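Local coordinates for conserved hypothetical protein (Caulobacter vibrioides, PDB 1XFJ) that probably acts as a purine nucleoside phosphorylase of the YfiH/LACC1 family, splitting inosine with phosphate and also deaminating adenosine, at residues 63-77 / 103-115. Residues are numbered along the deposited sequence; the frame is centred on the assembly and turned at random.
Sequences FGGGPEDLNVCYQIH and PGVICGAMAADCA
Ile106 fills the angle between Phe63 and Leu70. With CG2 anti to the backbone N, that methyl lies over one face of the Phe63 ring, offset toward its rim, in a CH-pi contact 4.0 Å from the centroid; it also meets Leu70 CD1 at 3.6 Å. The other branch ends in CD1, 3.6 Å from Phe63 CB, so the two branches of Ile106 divide the Phe63 side chain between them. Further along, Val72 CG1 packs against CG of Met110, which is a selenomethionine; its bend at chi3 (-75°) carries CE to 3.5 Å from Cys73 O.

Backbone bonds fix this register. Strand 70-72 runs parallel to 106-111: Ile106 N donates to Asp69 O (2.8 Å), Asn71 N to Ile106 O, and Gly108 N to Asn71 O, the last with the donor tilted 23° from the carbonyl plane. Gly108, with no side chain, leaves its place in the sheet to Val72 CG2. A water then accepts from Cys73 N and donates to Gly108 O, linking the two backbones.

Asp69 OD2 takes the N-H of Gly66, closing, with the bond Asp69 N to Gly66 O, the turn that leads into the strand. Strand 253-259 flanks 106-111 on its other side.

Beyond the strands, Cys114 SG lies at the edge of the His77 ring, 3.9 Å from NE2. His131 meets that ring edge-to-face and touches Cys114, a His-Cys-His group consistent with the zinc site of this family.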
loop_
_atom_site.group_PDB
_atom_site.type_symbol
_atom_site.label_atom_id
_atom_site.label_comp_id
_atom_site.label_asym_id
_atom_site.label_seq_id
_atom_site.Cartn_x
_atom_site.Cartn_y
_atom_site.Cartn_z
ATOM N N PHE A 63 -0.705 12.860 -11.258
ATOM C CA PHE A 63 -1.016 13.693 -10.100
ATOM C C PHE A 63 -0.853 15.179 -10.383
ATOM O O PHE A 63 -1.235 16.014 -9.560
ATOM C CB PHE A 63 -0.117 13.307 -8.923
ATOM C CG PHE A 63 -0.566 12.076 -8.194
ATOM C CD1 PHE A 63 -1.664 12.123 -7.339
ATOM C CD2 PHE A 63 0.102 10.869 -8.361
ATOM C CE1 PHE A 63 -2.090 10.986 -6.660
ATOM C CE2 PHE A 63 -0.316 9.721 -7.686
ATOM C CZ PHE A 63 -1.415 9.780 -6.833
ATOM N N GLY A 64 -0.276 15.500 -11.537
ATOM C CA GLY A 64 -0.071 16.889 -11.906
ATOM C C GLY A 64 1.278 17.415 -11.454
ATOM O O GLY A 64 1.522 18.622 -11.473
ATOM N N GLY A 65 2.163 16.511 -11.050
ATOM C CA GLY A 65 3.475 16.929 -10.596
ATOM C C GLY A 65 4.604 16.308 -11.392
ATOM O O GLY A 65 4.407 15.850 -12.518
ATOM N N GLY A 66 5.793 16.294 -10.798
ATOM C CA GLY A 66 6.952 15.725 -11.456
ATOM C C GLY A 66 7.585 14.646 -10.598
ATOM O O GLY A 66 7.172 14.442 -9.457
ATOM N N PRO A 67 8.605 13.944 -11.113
ATOM C CA PRO A 67 9.266 12.885 -10.347
ATOM C C PRO A 67 9.753 13.330 -8.969
ATOM O O PRO A 67 9.799 12.528 -8.039
ATOM C CB PRO A 67 10.406 12.455 -11.268
ATOM C CG PRO A 67 10.717 13.711 -12.025
ATOM C CD PRO A 67 9.340 14.222 -12.359
ATOM N N GLU A 68 10.111 14.605 -8.841
ATOM C CA GLU A 68 10.585 15.133 -7.564
ATOM C C GLU A 68 9.492 15.106 -6.499
ATOM O O GLU A 68 9.764 14.857 -5.324
ATOM C CB GLU A 68 11.081 16.574 -7.721
ATOM C CG GLU A 68 12.401 16.719 -8.458
ATOM C CD GLU A 68 12.942 18.137 -8.401
ATOM O OE1 GLU A 68 12.282 19.052 -8.937
ATOM O OE2 GLU A 68 14.027 18.339 -7.816
ATOM N N ASP A 69 8.257 15.355 -6.920
ATOM C CA ASP A 69 7.120 15.386 -6.007
ATOM C C ASP A 69 6.711 14.011 -5.482
ATOM O O ASP A 69 5.835 13.908 -4.625
ATOM C CB ASP A 69 5.921 16.042 -6.696
ATOM C CG ASP A 69 6.242 17.429 -7.230
ATOM O OD1 ASP A 69 6.737 18.272 -6.450
ATOM O OD2 ASP A 69 5.998 17.676 -8.428
ATOM N N LEU A 70 7.342 12.957 -5.990
ATOM C CA LEU A 70 7.010 11.609 -5.551
ATOM C C LEU A 70 7.923 11.164 -4.414
ATOM O O LEU A 70 9.148 11.178 -4.539
ATOM C CB LEU A 70 7.107 10.631 -6.724
ATOM C CG LEU A 70 6.551 9.222 -6.497
ATOM C CD1 LEU A 70 5.113 9.293 -5.994
ATOM C CD2 LEU A 70 6.620 8.442 -7.803
ATOM N N ASN A 71 7.310 10.771 -3.303
ATOM C CA ASN A 71 8.044 10.335 -2.122
ATOM C C ASN A 71 7.706 8.881 -1.790
ATOM O O ASN A 71 6.601 8.575 -1.335
ATOM C CB ASN A 71 7.687 11.234 -0.932
ATOM C CG ASN A 71 8.057 12.699 -1.158
ATOM O OD1 ASN A 71 9.110 13.162 -0.716
ATOM N ND2 ASN A 71 7.191 13.430 -1.849
ATOM N N VAL A 72 8.662 7.986 -2.023
ATOM C CA VAL A 72 8.472 6.569 -1.740
ATOM C C VAL A 72 9.697 6.054 -0.985
ATOM O O VAL A 72 10.830 6.368 -1.337
ATOM C CB VAL A 72 8.284 5.761 -3.039
ATOM C CG1 VAL A 72 8.019 4.298 -2.713
ATOM C CG2 VAL A 72 7.128 6.345 -3.845
ATOM N N CYS A 73 9.459 5.268 0.058
ATOM C CA CYS A 73 10.540 4.734 0.882
ATOM C C CYS A 73 11.209 3.480 0.357
ATOM O O CYS A 73 10.768 2.864 -0.613
ATOM C CB CYS A 73 10.025 4.377 2.280
ATOM S SG CYS A 73 9.361 5.708 3.257
ATOM N N TYR A 74 12.296 3.129 1.039
ATOM C CA TYR A 74 13.035 1.901 0.798
ATOM C C TYR A 74 12.256 1.109 1.840
ATOM O O TYR A 74 12.544 1.188 3.031
ATOM C CB TYR A 74 14.494 2.058 1.232
ATOM C CG TYR A 74 15.298 0.772 1.273
ATOM C CD1 TYR A 74 15.542 0.034 0.113
ATOM C CD2 TYR A 74 15.845 0.314 2.472
ATOM C CE1 TYR A 74 16.319 -1.130 0.148
ATOM C CE2 TYR A 74 16.618 -0.845 2.520
ATOM C CZ TYR A 74 16.852 -1.562 1.358
ATOM O OH TYR A 74 17.622 -2.705 1.416
ATOM N N GLN A 75 11.232 0.392 1.392
ATOM C CA GLN A 75 10.373 -0.355 2.300
ATOM C C GLN A 75 11.035 -1.596 2.885
ATOM O O GLN A 75 11.610 -2.410 2.164
ATOM C CB GLN A 75 9.071 -0.702 1.576
ATOM C CG GLN A 75 8.500 0.498 0.831
ATOM C CD GLN A 75 7.132 0.246 0.228
ATOM O OE1 GLN A 75 6.803 -0.878 -0.162
ATOM N NE2 GLN A 75 6.333 1.301 0.127
ATOM N N ILE A 76 10.941 -1.730 4.206
ATOM C CA ILE A 76 11.557 -2.841 4.923
ATOM C C ILE A 76 10.588 -3.587 5.841
ATOM O O ILE A 76 11.008 -4.270 6.771
ATOM C CB ILE A 76 12.739 -2.330 5.771
ATOM C CG1 ILE A 76 12.269 -1.164 6.645
ATOM C CG2 ILE A 76 13.879 -1.883 4.870
ATOM C CD1 ILE A 76 13.338 -0.596 7.566
ATOM N N HIS A 77 9.294 -3.457 5.566
ATOM C CA HIS A 77 8.251 -4.112 6.354
ATOM C C HIS A 77 8.252 -3.719 7.827
ATOM O O HIS A 77 7.929 -4.524 8.705
ATOM C CB HIS A 77 8.352 -5.634 6.215
ATOM C CG HIS A 77 7.939 -6.136 4.867
ATOM N ND1 HIS A 77 8.803 -6.195 3.794
ATOM C CD2 HIS A 77 6.737 -6.556 4.405
ATOM C CE1 HIS A 77 8.151 -6.632 2.731
ATOM N NE2 HIS A 77 6.896 -6.856 3.074
ATOM N N PRO A 103 1.351 20.654 0.547
ATOM C CA PRO A 103 0.718 20.576 -0.773
ATOM C C PRO A 103 1.773 20.263 -1.831
ATOM O O PRO A 103 2.893 20.773 -1.769
ATOM C CB PRO A 103 0.121 21.972 -0.950
ATOM C CG PRO A 103 -0.208 22.371 0.458
ATOM C CD PRO A 103 1.029 21.932 1.207
ATOM N N GLY A 104 1.422 19.416 -2.791
ATOM C CA GLY A 104 2.368 19.068 -3.836
ATOM C C GLY A 104 3.101 17.766 -3.590
ATOM O O GLY A 104 3.524 17.097 -4.536
ATOM N N VAL A 105 3.263 17.400 -2.323
ATOM C CA VAL A 105 3.949 16.161 -1.982
ATOM C C VAL A 105 3.054 14.959 -2.252
ATOM O O VAL A 105 1.903 14.921 -1.817
ATOM C CB VAL A 105 4.374 16.139 -0.497
ATOM C CG1 VAL A 105 4.891 14.755 -0.119
ATOM C CG2 VAL A 105 5.450 17.181 -0.258
ATOM N N ILE A 106 3.585 13.987 -2.980
ATOM C CA ILE A 106 2.837 12.780 -3.301
ATOM C C ILE A 106 3.362 11.658 -2.414
ATOM O O ILE A 106 4.493 11.213 -2.582
ATOM C CB ILE A 106 3.034 12.372 -4.776
ATOM C CG1 ILE A 106 2.620 13.521 -5.697
ATOM C CG2 ILE A 106 2.212 11.133 -5.088
ATOM C CD1 ILE A 106 2.968 13.284 -7.159
ATOM N N CYS A 107 2.546 11.223 -1.458
ATOM C CA CYS A 107 2.936 10.144 -0.557
ATOM C C CYS A 107 2.621 8.818 -1.234
ATOM O O CYS A 107 1.476 8.563 -1.596
ATOM C CB CYS A 107 2.165 10.247 0.760
ATOM S SG CYS A 107 2.427 11.787 1.661
ATOM N N GLY A 108 3.631 7.969 -1.397
ATOM C CA GLY A 108 3.396 6.699 -2.057
ATOM C C GLY A 108 3.913 5.475 -1.330
ATOM O O GLY A 108 4.837 5.557 -0.519
ATOM N N ALA A 109 3.286 4.340 -1.623
ATOM C CA ALA A 109 3.652 3.050 -1.051
ATOM C C ALA A 109 3.635 2.038 -2.194
ATOM O O ALA A 109 2.800 2.132 -3.096
ATOM C CB ALA A 109 2.652 2.638 0.030
HETATM N N MSE A 110 4.559 1.081 -2.152
HETATM C CA MSE A 110 4.663 0.051 -3.183
HETATM C C MSE A 110 4.210 -1.303 -2.660
HETATM O O MSE A 110 4.384 -1.610 -1.482
HETATM C CB MSE A 110 6.107 -0.107 -3.651
HETATM C CG MSE A 110 6.758 1.122 -4.216
HETATM SE SE MSE A 110 8.560 0.657 -4.706
HETATM C CE MSE A 110 9.338 0.593 -2.935
ATOM N N ALA A 111 3.662 -2.126 -3.549
ATOM C CA ALA A 111 3.212 -3.452 -3.155
ATOM C C ALA A 111 2.905 -4.347 -4.346
ATOM O O ALA A 111 2.734 -3.878 -5.475
ATOM C CB ALA A 111 1.984 -3.336 -2.261
ATOM N N ALA A 112 2.842 -5.644 -4.071
ATOM C CA ALA A 112 2.536 -6.656 -5.070
ATOM C C ALA A 112 2.018 -7.852 -4.280
ATOM O O ALA A 112 2.572 -8.944 -4.357
ATOM C CB ALA A 112 3.789 -7.028 -5.857
ATOM N N ASP A 113 0.961 -7.589 -3.509
ATOM C CA ASP A 113 0.269 -8.545 -2.636
ATOM C C ASP A 113 0.044 -7.913 -1.262
ATOM O O ASP A 113 -1.022 -8.059 -0.677
ATOM C CB ASP A 113 1.055 -9.845 -2.458
ATOM C CG ASP A 113 0.770 -10.858 -3.550
ATOM O OD1 ASP A 113 -0.070 -10.581 -4.435
ATOM O OD2 ASP A 113 1.388 -11.943 -3.515
ATOM N N CYS A 114 1.049 -7.217 -0.743
ATOM C CA CYS A 114 0.894 -6.577 0.553
ATOM C C CYS A 114 -0.152 -5.483 0.419
ATOM O O CYS A 114 -0.438 -5.024 -0.685
ATOM C CB CYS A 114 2.234 -6.027 1.042
ATOM S SG CYS A 114 3.355 -7.376 1.484
ATOM N N ALA A 115 -0.727 -5.066 1.539
ATOM C CA ALA A 115 -1.791 -4.071 1.508
ATOM C C ALA A 115 -1.385 -2.611 1.606
ATOM O O ALA A 115 -0.807 -2.180 2.607
ATOM C CB ALA A 115 -2.804 -4.386 2.602
HETATM O O HOH W 1 6.848 4.109 0.739
#